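Local coordinates for protein D-glycero-beta-D-manno-heptose-1,7-bisphosphate 7-phosphatase (Mesorhizobium loti, PDB 2O2X) that removes the C-7 phosphate from D-glycero-beta-D-manno-heptose 1,7-bisphosphate, a magnesium-dependent step in ADP-heptose biosynthesis, at residues 36-39 and 40-44; 80-83 and 84-88; 143-146 and 147-150; 163-166 and 167-170. All coordinates share one frame; numbering follows the deposited sequence.

Each of the four contacts is local, joining residues that follow one another directly, and they come in series along the chain with none enclosing or crossing another. Interaction 1 closes the tight turn that leaves strand 34-36. Interaction 2 winds the short helix 82-85 after strand 75-80 and touches the first through Asp39 OD2 and Gln81 NE2, 3.0 Å apart. Interaction 3 is two turns of helix 141-150, packed on the sheet. Interaction 4 opens helix 164-172 after strand 158-161; its Asp166 carboxylate lies close to that of Asp37 in interaction 1, both paired with Lys137, while Gly170 packs on Leu143 of interaction 3. Interactions 1, 2 and 4 gather loops that follow neighbouring parallel strands.

Interaction 1: 36-39 and 40-44; sequences LDRD and GTINV
Asn43 reaches back to Arg38 and Asp39 with its amide, while Arg38 O accepts from three backbone amides of the turn: Ile42 N at 2.9 Å lies in the carbonyl plane on a lone pair, whereas Thr41 N and Asn43 N stand off that plane, one on each side. Gly40 N bonds to Asn43 O within the turn; at the glycine's positive phi a beta carbon would collide with Asp39 O.

Among the side chains, Asn43 ND2 gives a nearly straight bond (170°) at 2.8 Å to Asp39 OD1, which accepts on its anti lone pair. The amide can reach because CG stands between the backbone N and the carbonyl carbon, chi1 61°. The same carboxylate oxygen receives Arg38 NH2 in a 2.8 Å salt bridge, from the syn side, and a water that also donates to Val44 O. Arg38 NE makes a weak bond to Asn43 OD1.

Apolar contact is modest: Ile42 CD1 meets Leu36 CD1 at 3.9 Å, the two chains at about a right angle. Asp37 O is buried without a hydrogen-bond partner, with Thr41 CB 3.3 Å from it and Ile42 CG1 close by.

Asp37 OD1 pairs with Lys137, and Asp39 OD2 with Gln81. With Asp37 the probable nucleophile and Asp39 the probable proton donor, as in other HAD phosphatases, this DxD loop leaves the second acid held through both oxygens.

Interaction 2: 80-83 and 84-88; sequences NQSG and IARGY
Arg86 lays its side chain back along Ser82, four residues earlier. Its CB lies 3.6 Å from Ser82 O, and the same carbon also sits 3.7 Å above the plane of the Tyr88 ring, over its centre, a CH-pi contact. CG comes closer still, 3.2 Å from Ser82 O, and CD stays near that oxygen while also approaching Ser82 OG. The chain then bends at chi3 (92°), which turns an edge of the guanidinium to the serine, with NH1 3.8 Å from Ser82 OG. The hydroxyl lies near the guanidinium plane, at a distance of packing only.

Beneath this side chain the backbone makes the short helix. Arg86 N bonds to Ser82 O and Ile84 N to Gln81 O. Gly87 then leaves helical angles with positive phi and closes a Schellman motif, in which Tyr88 N reaches Gly83 O at 2.9 Å and Gly87 N bonds to Ile84 O. Tyr88 CD2 passes 3.7 Å from Gly83 CA. On the inner side, Ile84 CD1 touches Gln81 CB at 4.0 Å.

Asn80 to Ser82 belong to the probable substrate site, and Gln81 NE2 bonds to Thr79. The helix follows strand 75-80 directly and leads toward helix 91-107, against which Gln81 packs on Phe94 and Ile84 on Trp91; the ring of Tyr88 meets Tyr48 edge to face.

Interaction 3: 143-146 and 147-150; sequences LVEA and GKRL
Glu145 grips Arg149 one helical turn further on: OE2 accepts from NE at 2.7 Å in a salt bridge, nearly straight at 166°. It offers its anti lone pair, and the donor group is met at its edge, in plane, with the carboxylate turned 64° from the guanidinium. Glu145 CG stands anti to the backbone N (chi1 -176°), and a bend at chi2 brings the carboxylate round to the arginine. Two waters extend the grip: one donates to OE1 and accepts from Lys148 NZ, while the other joins Arg149 NH2 to OE2, weakly on the carboxylate side. Replacing the glutamate by an alanine would probably leave Arg149 NE without its charged mate and the guanidinium freer to turn.

This is an i to i+4 ion pair on helix 141-150, one of the helices flanking the central sheet of the HAD fold. The extended Lys148 chain runs alongside Val144, CE 4.0 Å from CG1.

The helix backbone sets the spacing of the pair: Arg149 N bonds to Glu145 O at 3.0 Å, Gly147 N to Leu143 O and Leu150 N to Ala146 O. Further out, Ala146 and Leu143 lie on Phe35 of strand 34-36, and Glu145 and Arg149 touch Ile19 of strand 17-21.

Interaction 4: 163-166 and 167-170; sequences KLAD and MQAG
Asp166 bonds across the turn through its backbone O, which accepts from Gly170 N at 3.0 Å, and its carboxylate works at the helix start. OD1 pairs with Lys137 in a salt bridge. OD2 accepts on its anti side, at 3.2 Å, from the backbone N of Lys163, just ahead of the helix, and Asp166 N bonds to Lys163 O. Leu164 O receives Gln168 N at 2.9 Å, an almost straight bond (166°) at the start of helix 164-172, and Met167 N makes a weak second bond to it. Ala169 N follows onto Ala165 O.

Gln168 reaches back, extended, along the first turn. Its CG is anti to the carbonyl carbon (chi1 -63°), so that the side chains of Gln168 and Leu164 cross at about a right angle, Gln168 CD 4.0 Å from Leu164 CG, and OE1 is set 3.3 Å from Ala165 CA. Putting an alanine at Gln168 would probably uncover that side of Leu164 and take away the neighbour over Ala165 CA.

Selenomethionine Met167 bends at chi2 and chi3, bringing CE back to 3.8 Å from Asp166 CB; it and Leu164 also touch Ile193 of strand 191-196.

Lys163 NZ pairs with Asp45, and the lysine probably contributes to the magnesium and substrate sites. The arrangement is the start of the helix in a beta-alpha-beta unit between strands 158-161 and 177-181, placing acid and lysine at the phosphatase site of a HAD fold.

Interaction 1: 36-39 and 40-44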
loop_
_atom_site.group_PDB
_atom_site.type_symbol
_atom_site.label_atom_id
_atom_site.label_comp_id
_atom_site.label_asym_id
_atom_site.label_seq_id
_atom_site.Cartn_x
_atom_site.Cartn_y
_atom_site.Cartn_z
ATOM N N LEU A 36 1.242 0.422 2.394
ATOM C CA LEU A 36 2.304 0.251 1.419
ATOM C C LEU A 36 1.750 0.341 0.024
ATOM O O LEU A 36 0.802 -0.353 -0.331
ATOM C CB LEU A 36 2.957 -1.134 1.556
ATOM C CG LEU A 36 3.602 -1.455 2.917
ATOM C CD1 LEU A 36 4.135 -2.889 2.938
ATOM C CD2 LEU A 36 4.704 -0.454 3.239
ATOM N N ASP A 37 2.376 1.134 -0.821
ATOM C CA ASP A 37 2.170 0.973 -2.261
ATOM C C ASP A 37 2.775 -0.400 -2.669
ATOM O O ASP A 37 3.550 -1.002 -1.905
ATOM C CB ASP A 37 2.851 2.135 -3.006
ATOM C CG ASP A 37 2.534 2.150 -4.511
ATOM O OD1 ASP A 37 1.532 1.601 -4.966
ATOM O OD2 ASP A 37 3.309 2.775 -5.245
ATOM N N ARG A 38 2.419 -0.921 -3.852
ATOM C CA ARG A 38 2.919 -2.206 -4.290
ATOM C C ARG A 38 4.070 -2.040 -5.311
ATOM O O ARG A 38 5.228 -2.300 -4.970
ATOM C CB ARG A 38 1.798 -3.114 -4.799
ATOM C CG ARG A 38 2.191 -4.594 -4.705
ATOM C CD ARG A 38 1.338 -5.487 -5.597
ATOM N NE ARG A 38 1.711 -5.293 -6.989
ATOM C CZ ARG A 38 0.974 -5.659 -8.030
ATOM N NH1 ARG A 38 -0.194 -6.268 -7.857
ATOM N NH2 ARG A 38 1.409 -5.394 -9.241
ATOM N N ASP A 39 3.773 -1.624 -6.536
ATOM C CA ASP A 39 4.771 -1.551 -7.595
ATOM C C ASP A 39 5.739 -0.405 -7.324
ATOM O O ASP A 39 5.329 0.766 -7.316
ATOM C CB ASP A 39 4.080 -1.357 -8.944
ATOM C CG ASP A 39 3.121 -2.492 -9.291
ATOM O OD1 ASP A 39 3.543 -3.656 -9.293
ATOM O OD2 ASP A 39 1.954 -2.184 -9.612
ATOM N N GLY A 40 7.020 -0.733 -7.160
ATOM C CA GLY A 40 8.033 0.240 -6.763
ATOM C C GLY A 40 8.357 0.282 -5.275
ATOM O O GLY A 40 9.312 0.959 -4.840
ATOM N N THR A 41 7.614 -0.482 -4.472
ATOM C CA THR A 41 7.741 -0.462 -3.022
ATOM C C THR A 41 7.938 -1.886 -2.517
ATOM O O THR A 41 9.025 -2.226 -2.035
ATOM C CB THR A 41 6.535 0.255 -2.364
ATOM O OG1 THR A 41 6.531 1.621 -2.768
ATOM C CG2 THR A 41 6.593 0.218 -0.848
ATOM N N ILE A 42 6.938 -2.751 -2.697
ATOM C CA ILE A 42 7.031 -4.150 -2.372
ATOM C C ILE A 42 7.689 -4.943 -3.473
ATOM O O ILE A 42 8.531 -5.795 -3.180
ATOM C CB ILE A 42 5.618 -4.716 -2.069
ATOM C CG1 ILE A 42 5.024 -4.020 -0.856
ATOM C CG2 ILE A 42 5.678 -6.242 -1.865
ATOM C CD1 ILE A 42 3.564 -4.395 -0.621
ATOM N N ASN A 43 7.299 -4.689 -4.706
ATOM C CA ASN A 43 7.923 -5.361 -5.846
ATOM C C ASN A 43 8.560 -4.351 -6.765
ATOM O O ASN A 43 8.266 -3.147 -6.722
ATOM C CB ASN A 43 6.923 -6.261 -6.602
ATOM C CG ASN A 43 5.744 -5.508 -7.170
ATOM O OD1 ASN A 43 4.741 -5.363 -6.499
ATOM N ND2 ASN A 43 5.859 -5.027 -8.403
ATOM N N VAL A 44 9.488 -4.822 -7.577
ATOM C CA VAL A 44 10.162 -3.964 -8.506
ATOM C C VAL A 44 9.150 -3.394 -9.503
ATOM O O VAL A 44 8.287 -4.120 -10.027
ATOM C CB VAL A 44 11.283 -4.730 -9.238
ATOM C CG1 VAL A 44 11.925 -3.852 -10.315
ATOM C CG2 VAL A 44 12.334 -5.209 -8.256
HETATM O O HOH W 1 5.826 -4.082 -11.178
#

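Interaction 2: 80-83 and 84-88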
loop_
_atom_site.group_PDB
_atom_site.type_symbol
_atom_site.label_atom_id
_atom_site.label_comp_id
_atom_site.label_asym_id
_atom_site.label_seq_id
_atom_site.Cartn_x
_atom_site.Cartn_y
_atom_site.Cartn_z
ATOM N N ASN A 80 -2.603 1.783 -7.161
ATOM C CA ASN A 80 -3.254 2.193 -8.394
ATOM C C ASN A 80 -2.798 1.223 -9.493
ATOM O O ASN A 80 -1.616 0.941 -9.667
ATOM C CB ASN A 80 -2.846 3.594 -8.856
ATOM C CG ASN A 80 -3.388 4.758 -7.985
ATOM O OD1 ASN A 80 -4.279 4.593 -7.146
ATOM N ND2 ASN A 80 -2.862 5.973 -8.238
ATOM N N GLN A 81 -3.763 0.703 -10.237
ATOM C CA GLN A 81 -3.550 -0.204 -11.349
ATOM C C GLN A 81 -4.159 0.372 -12.618
ATOM O O GLN A 81 -5.107 -0.198 -13.208
ATOM C CB GLN A 81 -4.130 -1.579 -10.987
ATOM C CG GLN A 81 -3.399 -2.264 -9.824
ATOM C CD GLN A 81 -2.056 -2.820 -10.225
ATOM O OE1 GLN A 81 -1.919 -3.449 -11.288
ATOM N NE2 GLN A 81 -1.048 -2.616 -9.378
ATOM N N SER A 82 -3.615 1.498 -13.070
ATOM C CA SER A 82 -4.177 2.207 -14.226
ATOM C C SER A 82 -4.102 1.405 -15.503
ATOM O O SER A 82 -4.865 1.674 -16.428
ATOM C CB SER A 82 -3.464 3.537 -14.440
ATOM O OG SER A 82 -2.142 3.330 -14.911
ATOM N N GLY A 83 -3.223 0.412 -15.568
ATOM C CA GLY A 83 -3.113 -0.402 -16.769
ATOM C C GLY A 83 -4.424 -1.084 -17.097
ATOM O O GLY A 83 -4.672 -1.415 -18.252
ATOM N N ILE A 84 -5.271 -1.316 -16.086
ATOM C CA ILE A 84 -6.571 -1.933 -16.298
ATOM C C ILE A 84 -7.484 -1.004 -17.092
ATOM O O ILE A 84 -8.054 -1.430 -18.089
ATOM C CB ILE A 84 -7.194 -2.411 -14.941
ATOM C CG1 ILE A 84 -6.295 -3.499 -14.350
ATOM C CG2 ILE A 84 -8.602 -2.944 -15.149
ATOM C CD1 ILE A 84 -6.652 -3.955 -12.963
ATOM N N ALA A 85 -7.596 0.257 -16.701
ATOM C CA ALA A 85 -8.383 1.220 -17.466
ATOM C C ALA A 85 -7.848 1.415 -18.874
ATOM O O ALA A 85 -8.613 1.738 -19.805
ATOM C CB ALA A 85 -8.446 2.549 -16.762
ATOM N N ARG A 86 -6.536 1.284 -19.008
ATOM C CA ARG A 86 -5.851 1.528 -20.287
ATOM C C ARG A 86 -5.838 0.322 -21.212
ATOM O O ARG A 86 -5.345 0.398 -22.331
ATOM C CB ARG A 86 -4.450 2.010 -20.000
ATOM C CG ARG A 86 -4.477 3.280 -19.178
ATOM C CD ARG A 86 -3.157 3.649 -18.612
ATOM N NE ARG A 86 -2.458 4.535 -19.513
ATOM C CZ ARG A 86 -1.564 5.430 -19.111
ATOM N NH1 ARG A 86 -1.236 5.540 -17.817
ATOM N NH2 ARG A 86 -0.994 6.206 -20.010
ATOM N N GLY A 87 -6.368 -0.799 -20.745
ATOM C CA GLY A 87 -6.497 -1.997 -21.607
ATOM C C GLY A 87 -5.240 -2.845 -21.695
ATOM O O GLY A 87 -5.166 -3.835 -22.460
ATOM N N TYR A 88 -4.244 -2.505 -20.899
ATOM C CA TYR A 88 -3.010 -3.248 -20.904
ATOM C C TYR A 88 -3.172 -4.626 -20.278
ATOM O O TYR A 88 -2.380 -5.532 -20.539
ATOM C CB TYR A 88 -1.927 -2.477 -20.142
ATOM C CG TYR A 88 -1.610 -1.092 -20.659
ATOM C CD1 TYR A 88 -1.789 -0.746 -21.988
ATOM C CD2 TYR A 88 -1.092 -0.141 -19.803
ATOM C CE1 TYR A 88 -1.520 0.535 -22.450
ATOM C CE2 TYR A 88 -0.774 1.124 -20.254
ATOM C CZ TYR A 88 -0.989 1.457 -21.569
ATOM O OH TYR A 88 -0.687 2.748 -22.014
#

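Interaction 3: 143-146 and 147-150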
loop_
_atom_site.group_PDB
_atom_site.type_symbol
_atom_site.label_atom_id
_atom_site.label_comp_id
_atom_site.label_asym_id
_atom_site.label_seq_id
_atom_site.Cartn_x
_atom_site.Cartn_y
_atom_site.Cartn_z
ATOM N N LEU A 143 -7.238 4.574 1.604
ATOM C CA LEU A 143 -6.814 4.633 2.999
ATOM C C LEU A 143 -8.034 4.803 3.903
ATOM O O LEU A 143 -8.152 4.138 4.923
ATOM C CB LEU A 143 -5.802 5.771 3.240
ATOM C CG LEU A 143 -4.389 5.618 2.670
ATOM C CD1 LEU A 143 -4.366 5.728 1.160
ATOM C CD2 LEU A 143 -3.476 6.630 3.312
ATOM N N VAL A 144 -8.930 5.699 3.517
ATOM C CA VAL A 144 -10.140 5.955 4.301
ATOM C C VAL A 144 -10.997 4.684 4.357
ATOM O O VAL A 144 -11.498 4.300 5.426
ATOM C CB VAL A 144 -10.908 7.166 3.712
ATOM C CG1 VAL A 144 -12.311 7.303 4.330
ATOM C CG2 VAL A 144 -10.109 8.416 3.893
ATOM N N GLU A 145 -11.128 3.985 3.233
ATOM C CA GLU A 145 -11.905 2.745 3.217
ATOM C C GLU A 145 -11.274 1.647 4.073
ATOM O O GLU A 145 -11.955 0.958 4.838
ATOM C CB GLU A 145 -12.083 2.274 1.789
ATOM C CG GLU A 145 -12.957 1.052 1.609
ATOM C CD GLU A 145 -14.402 1.238 2.064
ATOM O OE1 GLU A 145 -14.902 2.388 2.084
ATOM O OE2 GLU A 145 -15.037 0.214 2.377
ATOM N N ALA A 146 -9.962 1.456 3.961
ATOM C CA ALA A 146 -9.274 0.499 4.832
ATOM C C ALA A 146 -9.497 0.886 6.290
ATOM O O ALA A 146 -9.736 0.017 7.159
ATOM C CB ALA A 146 -7.770 0.470 4.495
ATOM N N GLY A 147 -9.450 2.186 6.567
ATOM C CA GLY A 147 -9.727 2.688 7.903
ATOM C C GLY A 147 -11.088 2.268 8.417
ATOM O O GLY A 147 -11.203 1.810 9.561
ATOM N N LYS A 148 -12.112 2.417 7.582
ATOM C CA LYS A 148 -13.469 2.008 7.989
ATOM C C LYS A 148 -13.508 0.517 8.267
ATOM O O LYS A 148 -14.027 0.063 9.303
ATOM C CB LYS A 148 -14.473 2.367 6.909
ATOM C CG LYS A 148 -14.731 3.848 6.840
ATOM C CD LYS A 148 -15.666 4.201 5.668
ATOM C CE LYS A 148 -15.754 5.725 5.501
ATOM N NZ LYS A 148 -16.316 6.178 4.192
ATOM N N ARG A 149 -12.951 -0.258 7.352
ATOM C CA ARG A 149 -13.059 -1.703 7.419
ATOM C C ARG A 149 -12.310 -2.321 8.581
ATOM O O ARG A 149 -12.794 -3.302 9.174
ATOM C CB ARG A 149 -12.662 -2.344 6.097
ATOM C CG ARG A 149 -13.661 -2.028 4.995
ATOM C CD ARG A 149 -13.226 -2.610 3.673
ATOM N NE ARG A 149 -14.220 -2.356 2.642
ATOM C CZ ARG A 149 -14.870 -3.300 1.972
ATOM N NH1 ARG A 149 -14.600 -4.580 2.149
ATOM N NH2 ARG A 149 -15.754 -2.937 1.056
ATOM N N LEU A 150 -11.139 -1.780 8.913
ATOM C CA LEU A 150 -10.324 -2.323 10.007
ATOM C C LEU A 150 -10.395 -1.475 11.276
ATOM O O LEU A 150 -9.659 -1.730 12.232
ATOM C CB LEU A 150 -8.857 -2.447 9.547
ATOM C CG LEU A 150 -8.597 -3.441 8.426
ATOM C CD1 LEU A 150 -7.162 -3.383 7.940
ATOM C CD2 LEU A 150 -8.943 -4.879 8.852
HETATM O O HOH W 2 -14.521 5.009 2.399
HETATM O O HOH W 3 -16.592 -0.236 -0.293
#

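Interaction 4: 163-166 and 167-170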
loop_
_atom_site.group_PDB
_atom_site.type_symbol
_atom_site.label_atom_id
_atom_site.label_comp_id
_atom_site.label_asym_id
_atom_site.label_seq_id
_atom_site.Cartn_x
_atom_site.Cartn_y
_atom_site.Cartn_z
ATOM N N LYS A 163 6.075 7.068 -5.008
ATOM C CA LYS A 163 5.502 8.165 -5.785
ATOM C C LYS A 163 4.962 9.254 -4.873
ATOM O O LYS A 163 4.483 8.996 -3.778
ATOM C CB LYS A 163 4.447 7.623 -6.754
ATOM C CG LYS A 163 5.153 6.857 -7.911
ATOM C CD LYS A 163 4.286 5.901 -8.717
ATOM C CE LYS A 163 5.170 4.956 -9.596
ATOM N NZ LYS A 163 5.690 3.703 -8.894
ATOM N N LEU A 164 5.046 10.495 -5.332
ATOM C CA LEU A 164 4.490 11.613 -4.577
ATOM C C LEU A 164 3.009 11.405 -4.266
ATOM O O LEU A 164 2.551 11.792 -3.192
ATOM C CB LEU A 164 4.683 12.934 -5.315
ATOM C CG LEU A 164 4.357 14.180 -4.479
ATOM C CD1 LEU A 164 5.246 14.275 -3.232
ATOM C CD2 LEU A 164 4.536 15.425 -5.347
ATOM N N ALA A 165 2.272 10.762 -5.169
ATOM C CA ALA A 165 0.857 10.493 -4.925
ATOM C C ALA A 165 0.596 9.687 -3.661
ATOM O O ALA A 165 -0.449 9.824 -3.053
ATOM C CB ALA A 165 0.249 9.771 -6.107
ATOM N N ASP A 166 1.540 8.835 -3.267
ATOM C CA ASP A 166 1.396 8.094 -2.028
ATOM C C ASP A 166 1.491 9.023 -0.807
ATOM O O ASP A 166 0.784 8.848 0.196
ATOM C CB ASP A 166 2.480 7.017 -1.906
ATOM C CG ASP A 166 2.433 5.973 -3.029
ATOM O OD1 ASP A 166 1.326 5.480 -3.217
ATOM O OD2 ASP A 166 3.476 5.648 -3.709
HETATM N N MSE A 167 2.385 10.006 -0.887
HETATM C CA MSE A 167 2.566 10.952 0.204
HETATM C C MSE A 167 1.388 11.897 0.284
HETATM O O MSE A 167 0.933 12.224 1.372
HETATM C CB MSE A 167 3.842 11.759 0.004
HETATM C CG MSE A 167 5.162 10.956 -0.064
HETATM SE SE MSE A 167 5.514 9.899 1.524
HETATM C CE MSE A 167 4.829 8.137 0.883
ATOM N N GLN A 168 0.891 12.314 -0.874
ATOM C CA GLN A 168 -0.294 13.165 -0.934
ATOM C C GLN A 168 -1.524 12.439 -0.383
ATOM O O GLN A 168 -2.277 12.990 0.423
ATOM C CB GLN A 168 -0.560 13.642 -2.360
ATOM C CG GLN A 168 0.530 14.531 -2.991
ATOM C CD GLN A 168 0.369 14.679 -4.504
ATOM O OE1 GLN A 168 0.165 13.696 -5.218
ATOM N NE2 GLN A 168 0.462 15.916 -5.004
ATOM N N ALA A 169 -1.690 11.177 -0.767
ATOM C CA ALA A 169 -2.811 10.383 -0.267
ATOM C C ALA A 169 -2.751 10.215 1.255
ATOM O O ALA A 169 -3.743 10.355 1.958
ATOM C CB ALA A 169 -2.813 9.032 -0.937
ATOM N N GLY A 170 -1.573 9.913 1.769
ATOM C CA GLY A 170 -1.382 9.849 3.206
ATOM C C GLY A 170 -1.743 11.143 3.921
ATOM O O GLY A 170 -2.484 11.114 4.904
#